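Local coordinates for protein hemoglobin subunit beta (Isurus oxyrinchus, PDB 3MKB) that probably carries oxygen bound reversibly at a haem iron, as one of the four globin chains of a haemoglobin, at residues V12-F15 and F16-S20; K26-E29 and R30-V33; D63-K66 and H67-D70; E74-N77 and I78-H82; H94-T97 and D98-V102. All blocks are in the same frame, centred on the assembly; numbering follows the deposited sequence.

Contact 1: residues V12-F15 and F16-S20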
# COMPACT_ATOMS: atom_id res chain seq x y z
N VAL B 12 -3.45 7.55 26.97
CA VAL B 12 -2.68 7.98 28.13
C VAL B 12 -2.79 6.99 29.25
O VAL B 12 -1.78 6.66 29.90
CB VAL B 12 -3.13 9.39 28.65
CG1 VAL B 12 -2.22 9.84 29.81
CG2 VAL B 12 -3.00 10.38 27.57
N LYS B 13 -4.00 6.51 29.49
CA LYS B 13 -4.26 5.52 30.57
C LYS B 13 -3.54 4.20 30.29
O LYS B 13 -3.10 3.51 31.21
CB LYS B 13 -5.74 5.28 30.81
CG LYS B 13 -6.57 6.55 31.33
CD LYS B 13 -6.09 7.00 32.75
CE LYS B 13 -6.95 8.15 33.36
NZ LYS B 13 -8.47 7.99 33.11
N THR B 14 -3.53 3.81 29.02
CA THR B 14 -2.83 2.59 28.62
C THR B 14 -1.32 2.67 28.95
O THR B 14 -0.79 1.78 29.63
CB THR B 14 -3.10 2.25 27.16
OG1 THR B 14 -4.51 2.03 26.97
CG2 THR B 14 -2.34 0.92 26.75
N PHE B 15 -0.65 3.76 28.55
CA PHE B 15 0.76 3.95 28.86
C PHE B 15 1.04 4.12 30.37
O PHE B 15 2.11 3.78 30.86
CB PHE B 15 1.36 5.11 28.04
CG PHE B 15 1.85 4.66 26.67
CD1 PHE B 15 0.97 4.50 25.61
CD2 PHE B 15 3.18 4.29 26.50
CE1 PHE B 15 1.43 4.04 24.39
CE2 PHE B 15 3.64 3.82 25.32
CZ PHE B 15 2.74 3.69 24.24
N PHE B 16 0.07 4.66 31.08
CA PHE B 16 0.20 4.83 32.50
C PHE B 16 0.26 3.50 33.26
O PHE B 16 1.02 3.39 34.20
CB PHE B 16 -0.97 5.68 33.03
CG PHE B 16 -0.88 5.93 34.49
CD1 PHE B 16 0.13 6.73 35.00
CD2 PHE B 16 -1.75 5.33 35.36
CE1 PHE B 16 0.22 6.96 36.30
CE2 PHE B 16 -1.64 5.56 36.68
CZ PHE B 16 -0.65 6.39 37.14
N SER B 17 -0.58 2.50 32.90
CA SER B 17 -0.77 1.31 33.77
C SER B 17 -0.40 0.01 33.08
O SER B 17 -0.14 -0.97 33.76
CB SER B 17 -2.25 1.12 34.19
OG SER B 17 -2.74 2.20 34.98
N ALA B 18 -0.43 -0.01 31.75
CA ALA B 18 -0.04 -1.26 31.07
C ALA B 18 1.48 -1.48 31.12
O ALA B 18 2.28 -0.54 31.30
CB ALA B 18 -0.57 -1.32 29.67
N ASN B 19 1.89 -2.73 30.97
CA ASN B 19 3.30 -3.05 30.90
C ASN B 19 3.69 -2.87 29.44
O ASN B 19 3.69 -3.82 28.68
CB ASN B 19 3.52 -4.48 31.39
CG ASN B 19 5.01 -4.83 31.57
OD1 ASN B 19 5.93 -4.10 31.09
ND2 ASN B 19 5.25 -5.95 32.27
N SER B 20 3.89 -1.62 29.04
CA SER B 20 4.23 -1.26 27.65
C SER B 20 5.59 -1.83 27.13
O SER B 20 5.72 -2.07 25.98
CB SER B 20 4.19 0.28 27.53
OG SER B 20 2.83 0.75 27.75
O HOH W 1 -4.20 3.97 34.01
O HOH W 2 2.88 1.52 32.91
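Phe-15 and Ser-20 meet where helix 5-17 runs out and the chain turns into the next helix. Phe-15 CB lies 3.3 Å from Phe-16 N, the backbone nitrogen of the following residue. Beyond it the ring slips beneath the hydroxyl of Ser-20: OG stands 3.7 Å above the Phe-15 ring plane, shifted toward the rim, so CD2 approaches it at 3.8 Å and CE2 a little less closely. CD1 packs on Val-65, and the Phe-15 side chain also touches Leu-61 and Gln-62 of helix 50-65 and Trp-120 of helix 114-132.

The neighbouring Thr-14 divides its branches. CG2, anti to the backbone N, runs alongside Ala-18 CB at 4.1 Å, whereas OG1 bonds to Glu-10 O and Lys-108 NZ. Thr-14 O receives the last good helical bond, from Ala-18 N at 2.8 Å with an N-H...O angle of 151°, and a weak second one from Ser-17 N. Two residues earlier, Phe-16 N donates to Val-12 O at 3.0 Å.

Two waters bridge the segments. One links Lys-13 O to Ser-17 OG and lies in plane at the edge of the Phe-16 ring; the other donates to Ala-18 O at 2.7 Å, with Phe-15 O also in its reach. After Ala-18 leaves helical geometry, Asn-19, centre of an inverse gamma turn, caps the next helix with a weak bond from Ala-22 N to its OD1. Such a tight corner, with hardly any linker between two helices, is the junction of helices A and B in the globin fold.

Contact 2: residues K26-E29 and R30-V33; sequences KALE and RMFV
Apolar contact concentrates on Leu-28, whose two methyls are divided between partners three and four residues on. CD1 presses on Phe-32 CZ at 3.4 Å, a tight approach, while CD2 meets Met-31 CE at 3.7 Å, where the thioether chain bends back at chi3. Leu-28 has a strained, near-eclipsed chi1 (-136°).

Backbone bonds run beneath. Arg-30 N reaches Lys-26 O at 2.8 Å and Met-31 N reaches Ala-27 O at the same length, whereas the link from Val-33 N to Glu-29 O is weak. Leu-28 O takes the N-H of Phe-32 at 3.0 Å and also sits 3.3 Å above one face of that residue's ring, offset toward the rim. With an alanine here, Leu-28 CD1 would probably lose the ring it leans on and Phe-42 its aromatic neighbour, opening a gap beside the helix.

The guanidinium of Arg-30 leaves the segment: it pairs with Glu-103 of its own chain and hydrogen-bonds to His-121 and Phe-116 O of an alpha subunit. This is helix B of the globin fold, in which Met-31 comes within about 4 Å of the haem, nearest atoms, while Arg-30 contributes to a beta-alpha interface.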
# COMPACT_ATOMS: atom_id res chain seq x y z
N LYS B 26 7.02 -8.27 22.96
CA LYS B 26 6.18 -9.21 22.17
C LYS B 26 5.88 -8.67 20.80
O LYS B 26 5.87 -9.45 19.85
CB LYS B 26 4.86 -9.51 22.86
CG LYS B 26 5.00 -10.02 24.27
CD LYS B 26 3.64 -10.18 24.93
CE LYS B 26 3.80 -10.40 26.44
NZ LYS B 26 2.47 -10.55 27.14
N ALA B 27 5.61 -7.36 20.67
CA ALA B 27 5.32 -6.82 19.30
C ALA B 27 6.51 -6.97 18.33
O ALA B 27 6.34 -7.34 17.17
CB ALA B 27 4.86 -5.36 19.35
N LEU B 28 7.70 -6.62 18.82
CA LEU B 28 8.93 -6.78 18.08
C LEU B 28 9.14 -8.25 17.66
O LEU B 28 9.48 -8.54 16.48
CB LEU B 28 10.10 -6.29 18.98
CG LEU B 28 11.25 -5.42 18.53
CD1 LEU B 28 12.59 -6.20 18.55
CD2 LEU B 28 11.07 -4.62 17.20
N GLU B 29 8.96 -9.15 18.63
CA GLU B 29 9.13 -10.60 18.42
C GLU B 29 8.15 -11.11 17.37
O GLU B 29 8.51 -11.88 16.45
CB GLU B 29 8.99 -11.39 19.76
CG GLU B 29 10.23 -11.19 20.66
CD GLU B 29 10.06 -11.72 22.11
OE1 GLU B 29 8.91 -12.00 22.56
OE2 GLU B 29 11.11 -11.79 22.79
N ARG B 30 6.91 -10.65 17.49
CA ARG B 30 5.89 -10.95 16.53
C ARG B 30 6.24 -10.48 15.14
O ARG B 30 6.08 -11.23 14.15
CB ARG B 30 4.54 -10.35 16.97
CG ARG B 30 3.35 -10.63 16.00
CD ARG B 30 2.01 -10.05 16.62
NE ARG B 30 1.77 -10.65 17.93
CZ ARG B 30 1.11 -11.80 18.12
NH1 ARG B 30 0.61 -12.46 17.08
NH2 ARG B 30 0.95 -12.28 19.36
N MET B 31 6.68 -9.22 15.06
CA MET B 31 7.00 -8.62 13.76
C MET B 31 8.10 -9.44 13.08
O MET B 31 8.03 -9.68 11.89
CB MET B 31 7.46 -7.18 13.94
CG MET B 31 7.84 -6.46 12.63
SD MET B 31 8.76 -4.95 12.98
CE MET B 31 10.23 -5.62 13.77
N PHE B 32 9.05 -9.95 13.85
CA PHE B 32 10.09 -10.85 13.28
C PHE B 32 9.60 -12.15 12.66
O PHE B 32 10.27 -12.69 11.77
CB PHE B 32 11.14 -11.22 14.33
CG PHE B 32 11.93 -10.06 14.81
CD1 PHE B 32 12.08 -8.96 14.05
CD2 PHE B 32 12.58 -10.12 16.03
CE1 PHE B 32 12.83 -7.86 14.55
CE2 PHE B 32 13.31 -9.07 16.50
CZ PHE B 32 13.46 -7.95 15.78
N VAL B 33 8.52 -12.72 13.20
CA VAL B 33 8.02 -14.03 12.78
C VAL B 33 7.06 -13.72 11.64
O VAL B 33 7.11 -14.36 10.58
CB VAL B 33 7.33 -14.79 13.96
CG1 VAL B 33 6.50 -16.08 13.51
CG2 VAL B 33 8.33 -15.21 14.99

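Contact 3: residues D63-K66 and H67-D70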
# COMPACT_ATOMS: atom_id res chain seq x y z
N ASP B 63 7.24 9.40 24.79
CA ASP B 63 7.56 10.80 24.39
C ASP B 63 6.47 11.41 23.50
O ASP B 63 6.09 12.58 23.68
CB ASP B 63 8.97 10.86 23.74
CG ASP B 63 9.43 12.29 23.40
OD1 ASP B 63 9.93 12.45 22.26
OD2 ASP B 63 9.35 13.24 24.25
N ALA B 64 5.94 10.60 22.57
CA ALA B 64 4.79 11.00 21.73
C ALA B 64 3.53 11.13 22.57
O ALA B 64 2.76 12.04 22.35
CB ALA B 64 4.54 10.00 20.56
N VAL B 65 3.36 10.21 23.53
CA VAL B 65 2.25 10.28 24.45
C VAL B 65 2.26 11.59 25.22
O VAL B 65 1.22 12.26 25.27
CB VAL B 65 2.17 9.08 25.42
CG1 VAL B 65 1.03 9.31 26.45
CG2 VAL B 65 2.00 7.77 24.65
N LYS B 66 3.42 11.95 25.79
CA LYS B 66 3.50 13.17 26.63
C LYS B 66 3.27 14.43 25.85
O LYS B 66 3.18 15.50 26.44
CB LYS B 66 4.85 13.27 27.35
CG LYS B 66 4.80 12.97 28.86
CD LYS B 66 5.13 11.48 29.17
CE LYS B 66 3.96 10.53 28.80
NZ LYS B 66 4.30 9.07 28.71
N HIS B 67 3.17 14.31 24.53
CA HIS B 67 3.13 15.47 23.62
C HIS B 67 2.31 15.19 22.38
O HIS B 67 2.70 15.55 21.27
CB HIS B 67 4.55 15.83 23.16
CG HIS B 67 5.47 16.26 24.25
ND1 HIS B 67 5.51 17.55 24.72
CD2 HIS B 67 6.42 15.57 24.95
CE1 HIS B 67 6.43 17.64 25.68
NE2 HIS B 67 7.00 16.46 25.83
N GLU B 68 1.15 14.59 22.57
CA GLU B 68 0.21 14.21 21.52
C GLU B 68 -0.02 15.25 20.42
O GLU B 68 -0.33 14.89 19.28
CB GLU B 68 -1.13 13.85 22.18
CG GLU B 68 -1.72 12.54 21.77
CD GLU B 68 -0.67 11.50 21.46
OE1 GLU B 68 -0.08 10.91 22.39
OE2 GLU B 68 -0.42 11.26 20.28
N ASP B 69 0.14 16.53 20.76
CA ASP B 69 -0.06 17.63 19.78
C ASP B 69 1.23 18.06 19.03
O ASP B 69 1.15 18.79 18.05
CB ASP B 69 -0.76 18.84 20.43
CG ASP B 69 -2.11 18.49 21.05
OD1 ASP B 69 -3.11 18.34 20.30
OD2 ASP B 69 -2.18 18.37 22.28
N ASP B 70 2.40 17.64 19.49
CA ASP B 70 3.64 18.06 18.83
C ASP B 70 4.57 16.90 18.55
O ASP B 70 5.77 17.04 18.74
CB ASP B 70 4.40 19.06 19.71
CG ASP B 70 3.58 20.27 20.10
OD1 ASP B 70 3.57 20.62 21.31
OD2 ASP B 70 2.94 20.87 19.20
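Three polar atoms crowd round Ala-64 O, and one makes a sound bond. His-67 N donates to Ala-64 O at 3.2 Å, from well above the carbonyl plane, with a C=O...N angle of 109°. Glu-68 N is near too, though its angle is too poor for a bond. Glu-68 OE1 comes within 3.1 Å of Ala-64 O, acceptor facing acceptor; unless the carboxyl holds a proton, which this buried setting would probably encourage, the approach is unfavourable. The chain of Glu-68 bends at chi2, bringing OE1 over the backbone within 3.2 Å of Val-65 CA.

Here helix 50-65, helix E of the globin fold, gives way to the EF corner, and a type I turn from His-67 to Asp-70 is closed by Asp-70 N on His-67 O at 2.8 Å. The imidazole of His-67 swings back along the helix, CG beside its backbone N (chi1 -63°). CD2 meets Asp-63 O at the ring edge at 3.3 Å, and Lys-66 O lies over one face. The Asp-63 carboxylate crosses nearby, turned 71° from the ring, with OD2 3.8 Å from His-67 CD2.

Lys-66 NZ curls back to a weak bond with Gln-62 O; Asp-69 pairs with Arg-8, and Glu-68 O accepts from Trp-3 NE1.

Contact 4: residues E74-N77 and I78-H82. With HEM (protoporphyrin IX containing Fe), chain F.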
# COMPACT_ATOMS: atom_id res chain seq x y z
N GLU B 74 9.10 16.39 18.21
CA GLU B 74 9.93 15.68 19.19
C GLU B 74 10.68 14.53 18.53
O GLU B 74 11.59 13.91 19.13
CB GLU B 74 9.12 15.16 20.40
CG GLU B 74 7.95 16.08 20.89
CD GLU B 74 8.34 17.22 21.84
OE1 GLU B 74 9.35 17.12 22.60
OE2 GLU B 74 7.61 18.23 21.84
N PHE B 75 10.33 14.23 17.29
CA PHE B 75 10.90 13.07 16.66
C PHE B 75 12.01 13.39 15.64
O PHE B 75 12.55 12.49 14.99
CB PHE B 75 9.76 12.20 16.07
CG PHE B 75 9.26 11.11 16.99
CD1 PHE B 75 9.39 9.76 16.63
CD2 PHE B 75 8.68 11.41 18.23
CE1 PHE B 75 8.96 8.72 17.46
CE2 PHE B 75 8.24 10.38 19.08
CZ PHE B 75 8.37 9.02 18.68
N VAL B 76 12.36 14.68 15.51
CA VAL B 76 13.37 15.11 14.51
C VAL B 76 14.65 14.30 14.57
O VAL B 76 15.07 13.69 13.56
CB VAL B 76 13.64 16.66 14.51
CG1 VAL B 76 14.31 17.08 13.19
CG2 VAL B 76 12.38 17.42 14.63
N ASN B 77 15.26 14.25 15.74
CA ASN B 77 16.52 13.54 15.90
C ASN B 77 16.33 12.03 15.79
O ASN B 77 17.21 11.33 15.27
CB ASN B 77 17.18 13.92 17.24
CG ASN B 77 17.10 15.42 17.52
OD1 ASN B 77 16.48 15.86 18.52
ND2 ASN B 77 17.68 16.23 16.61
N ILE B 78 15.18 11.53 16.28
CA ILE B 78 14.88 10.09 16.18
C ILE B 78 14.80 9.73 14.70
O ILE B 78 15.36 8.75 14.23
CB ILE B 78 13.58 9.69 16.95
CG1 ILE B 78 13.82 9.69 18.46
CG2 ILE B 78 13.09 8.26 16.54
CD1 ILE B 78 12.63 10.16 19.29
N SER B 79 14.09 10.55 13.96
CA SER B 79 13.82 10.23 12.56
C SER B 79 15.11 10.26 11.69
O SER B 79 15.38 9.32 10.92
CB SER B 79 12.72 11.15 12.06
OG SER B 79 12.62 11.13 10.66
N LYS B 80 15.91 11.33 11.84
CA LYS B 80 17.22 11.44 11.17
C LYS B 80 18.11 10.21 11.40
O LYS B 80 18.80 9.76 10.46
CB LYS B 80 17.97 12.70 11.61
CG LYS B 80 17.37 13.99 11.09
CD LYS B 80 18.46 15.08 10.90
CE LYS B 80 17.86 16.44 10.52
NZ LYS B 80 17.50 17.25 11.74
N ALA B 81 18.10 9.69 12.63
CA ALA B 81 18.88 8.54 13.04
C ALA B 81 18.44 7.31 12.23
O ALA B 81 19.26 6.49 11.73
CB ALA B 81 18.71 8.30 14.55
N HIS B 82 17.12 7.19 12.10
CA HIS B 82 16.57 6.05 11.34
C HIS B 82 16.81 6.17 9.83
O HIS B 82 17.09 5.15 9.15
CB HIS B 82 15.07 5.88 11.66
CG HIS B 82 14.82 5.30 13.02
ND1 HIS B 82 14.94 6.04 14.18
CD2 HIS B 82 14.40 4.07 13.40
CE1 HIS B 82 14.65 5.28 15.21
NE2 HIS B 82 14.31 4.09 14.77
CHA HEM F . 16.76 2.86 17.44
CHB HEM F . 12.30 4.50 18.23
CHC HEM F . 10.81 1.75 14.61
CHD HEM F . 15.27 -0.14 13.96
C1A HEM F . 15.69 3.58 17.87
C2A HEM F . 15.78 4.65 18.81
C3A HEM F . 14.56 5.08 19.04
C4A HEM F . 13.66 4.31 18.25
CMA HEM F . 14.17 6.23 19.99
CAA HEM F . 17.07 5.18 19.47
CBA HEM F . 17.78 6.17 18.56
CGA HEM F . 18.95 6.76 19.32
O1A HEM F . 18.75 7.67 20.16
O2A HEM F . 20.09 6.32 19.10
C1B HEM F . 11.47 3.91 17.34
C2B HEM F . 10.03 4.12 17.22
C3B HEM F . 9.63 3.33 16.20
C4B HEM F . 10.80 2.62 15.66
CMB HEM F . 9.09 5.04 18.08
CAB HEM F . 8.20 3.19 15.67
CBB HEM F . 8.06 3.37 14.35
C1C HEM F . 11.88 0.98 14.14
C2C HEM F . 11.82 -0.09 13.17
C3C HEM F . 13.03 -0.61 13.02
C4C HEM F . 13.93 0.11 13.87
CMC HEM F . 10.59 -0.61 12.43
CAC HEM F . 13.44 -1.76 12.07
CBC HEM F . 12.68 -2.87 11.92
C1D HEM F . 16.09 0.43 14.88
C2D HEM F . 17.47 0.10 15.14
C3D HEM F . 17.90 1.06 16.24
C4D HEM F . 16.75 1.86 16.53
CMD HEM F . 18.33 -0.99 14.47
CAD HEM F . 19.27 1.19 16.96
CBD HEM F . 19.40 0.16 18.06
CGD HEM F . 20.88 0.23 18.49
O1D HEM F . 21.13 0.65 19.65
O2D HEM F . 21.84 -0.11 17.71
NA HEM F . 14.37 3.37 17.53
NB HEM F . 11.89 3.02 16.39
NC HEM F . 13.20 1.08 14.56
ND HEM F . 15.72 1.48 15.70
FE HEM F . 13.80 2.28 15.92
O HOH W 3 14.04 13.59 18.40
O HOH W 4 13.05 0.55 17.05
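Ser-79 N, Lys-80 N and Ala-81 N donate in helical sequence to Phe-75 O, Val-76 O and Asn-77 O, the Lys-80 bond being almost straight at 176°. Water 3 donates to Glu-74 O and accepts from Ile-78 N.

Ile-78 lays CD1 over the centre of the Phe-75 ring, 4.1 Å from the centroid, a CH-pi contact. Its CG1, opposite the carbonyl carbon and beside the backbone N (chi1 -74°), carries CD1 there and meets the haem methyl CMA at 3.8 Å, while methyl CMB lies 3.7 Å from Phe-75 CE1, in plane at the ring edge. A serine here would probably strip one face of Phe-75 and methyl CMA of their apolar cover, opening a gap beside the haem.

His-82 is the proximal histidine of helix F: NE2 binds the haem iron at 2.2 Å. Its ND1 donates to Ile-78 O at 2.7 Å (N-H...O angle 169°), in the imidazole plane but above that of the carbonyl, and His-82 N uses the same oxygen. Bonds to backbone and metal fix the imidazole's rotation; water 4 as second axial ligand, 2.2 Å from the iron, is consistent with an oxidised, aquo haem.

Contact 5: residues H94-T97 and D98-V102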
# COMPACT_ATOMS: atom_id res chain seq x y z
N HIS B 94 5.19 0.68 9.93
CA HIS B 94 3.87 0.20 10.31
C HIS B 94 3.82 -1.30 10.62
O HIS B 94 2.86 -1.78 11.14
CB HIS B 94 2.82 0.56 9.22
CG HIS B 94 2.82 -0.38 8.05
ND1 HIS B 94 2.00 -1.49 7.98
CD2 HIS B 94 3.58 -0.41 6.93
CE1 HIS B 94 2.25 -2.16 6.86
NE2 HIS B 94 3.21 -1.53 6.22
N LEU B 95 4.80 -2.07 10.15
CA LEU B 95 4.86 -3.50 10.51
C LEU B 95 5.10 -3.63 12.01
O LEU B 95 4.56 -4.50 12.66
CB LEU B 95 5.96 -4.19 9.71
CG LEU B 95 5.79 -4.02 8.20
CD1 LEU B 95 6.94 -4.77 7.39
CD2 LEU B 95 4.43 -4.55 7.81
N LEU B 96 5.91 -2.75 12.56
CA LEU B 96 6.09 -2.66 13.99
C LEU B 96 4.83 -2.20 14.70
O LEU B 96 4.38 -2.84 15.58
CB LEU B 96 7.24 -1.74 14.37
CG LEU B 96 7.49 -1.67 15.86
CD1 LEU B 96 7.69 -3.05 16.44
CD2 LEU B 96 8.69 -0.79 16.18
N THR B 97 4.28 -1.07 14.29
CA THR B 97 3.11 -0.53 14.97
C THR B 97 1.89 -1.44 14.79
O THR B 97 1.15 -1.60 15.69
CB THR B 97 2.79 0.89 14.54
OG1 THR B 97 2.47 0.91 13.14
CG2 THR B 97 3.98 1.86 14.86
N ASP B 98 1.73 -2.08 13.64
CA ASP B 98 0.61 -3.06 13.47
C ASP B 98 0.75 -4.25 14.43
O ASP B 98 -0.24 -4.79 14.91
CB ASP B 98 0.51 -3.57 12.01
CG ASP B 98 -0.04 -2.50 11.05
OD1 ASP B 98 -0.72 -1.52 11.50
OD2 ASP B 98 0.23 -2.60 9.84
N SER B 99 1.98 -4.66 14.71
CA SER B 99 2.19 -5.73 15.67
C SER B 99 1.86 -5.28 17.07
O SER B 99 1.45 -6.06 17.86
CB SER B 99 3.66 -6.18 15.65
OG SER B 99 4.06 -6.52 14.35
N PHE B 100 2.09 -4.01 17.37
CA PHE B 100 1.78 -3.42 18.63
C PHE B 100 0.29 -3.48 18.80
O PHE B 100 -0.20 -3.77 19.89
CB PHE B 100 2.16 -1.93 18.65
CG PHE B 100 3.39 -1.66 19.44
CD1 PHE B 100 3.30 -1.40 20.79
CD2 PHE B 100 4.65 -1.68 18.81
CE1 PHE B 100 4.43 -1.17 21.57
CE2 PHE B 100 5.81 -1.42 19.55
CZ PHE B 100 5.70 -1.16 20.94
N ILE B 101 -0.42 -3.09 17.75
CA ILE B 101 -1.89 -3.14 17.78
C ILE B 101 -2.37 -4.56 18.06
O ILE B 101 -3.28 -4.76 18.84
CB ILE B 101 -2.48 -2.59 16.46
CG1 ILE B 101 -2.31 -1.07 16.47
CG2 ILE B 101 -3.99 -2.93 16.34
CD1 ILE B 101 -2.44 -0.44 15.17
N VAL B 102 -1.74 -5.56 17.40
CA VAL B 102 -2.10 -6.97 17.69
C VAL B 102 -1.85 -7.26 19.19
O VAL B 102 -2.65 -7.96 19.79
CB VAL B 102 -1.39 -7.95 16.75
CG1 VAL B 102 -1.51 -9.46 17.25
CG2 VAL B 102 -2.00 -7.83 15.35
O HOH W 5 -0.21 0.54 12.98
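The His-94 imidazole meets Asp-98 at its edge and carries Leu-95 CG over one face, offset toward the rim. ND1 donates to Asp-98 OD2 at 2.8 Å, N-H...O angle 167°, in the ring plane but from above the carboxylate, whose plane is turned 70° from the ring. This His-carboxylate bond spans one turn of helix 93-108, helix G of the globin fold. CG of His-94 occupies the crowded position between backbone N and carbonyl carbon (chi1 81°), which swings the ring across to the aspartate. The other carboxylate oxygen, Asp-98 OD1, accepts from water 5 at 2.6 Å, and that water also bonds Thr-97 OG1.

The Phe-100 ring has Leu-96 O at its edge, near its plane, 3.4 Å from CD2. Leu-96 runs alongside it with CD1 4.0 Å from Phe-100 CE2, and also touches the haem; Met-31 and Val-57 pack on this leucine. Asp-98 packs on Glu-103 of one alpha subunit and Leu-95 on Asp-94 of another, so this turn of the helix faces two neighbours as well as the haem pocket.

Ser-99 hides its hydroxyl in the helix: OG donates to Leu-95 O at 2.7 Å, nearly along the C=O axis, while the backbone bond from Ser-99 N to that oxygen is weak.

Contact 5 is the most buried, its centre about 7 Å from that of the chain; contacts 1 to 4 lie about 12 to 14 Å out and mix buried with exposed residues. Contacts 2 and 5 pack together, Ser-99 against Ala-27 and Met-31, and both reach alpha subunits; contacts 1, 3 and 4 touch no other protein chain. Phe-15 on Val-65 joins contacts 1 and 3, helix 5-17 against helix 50-65, and Asp-63 and His-67 on Glu-74 join contacts 3 and 4. Chemistry follows place: a watered corner in contact 1, apolar packing with an arginine facing an alpha subunit in contact 2, a turn after a helix in contact 3, metal binding in contact 4, a histidine-aspartate pair at a subunit boundary in contact 5.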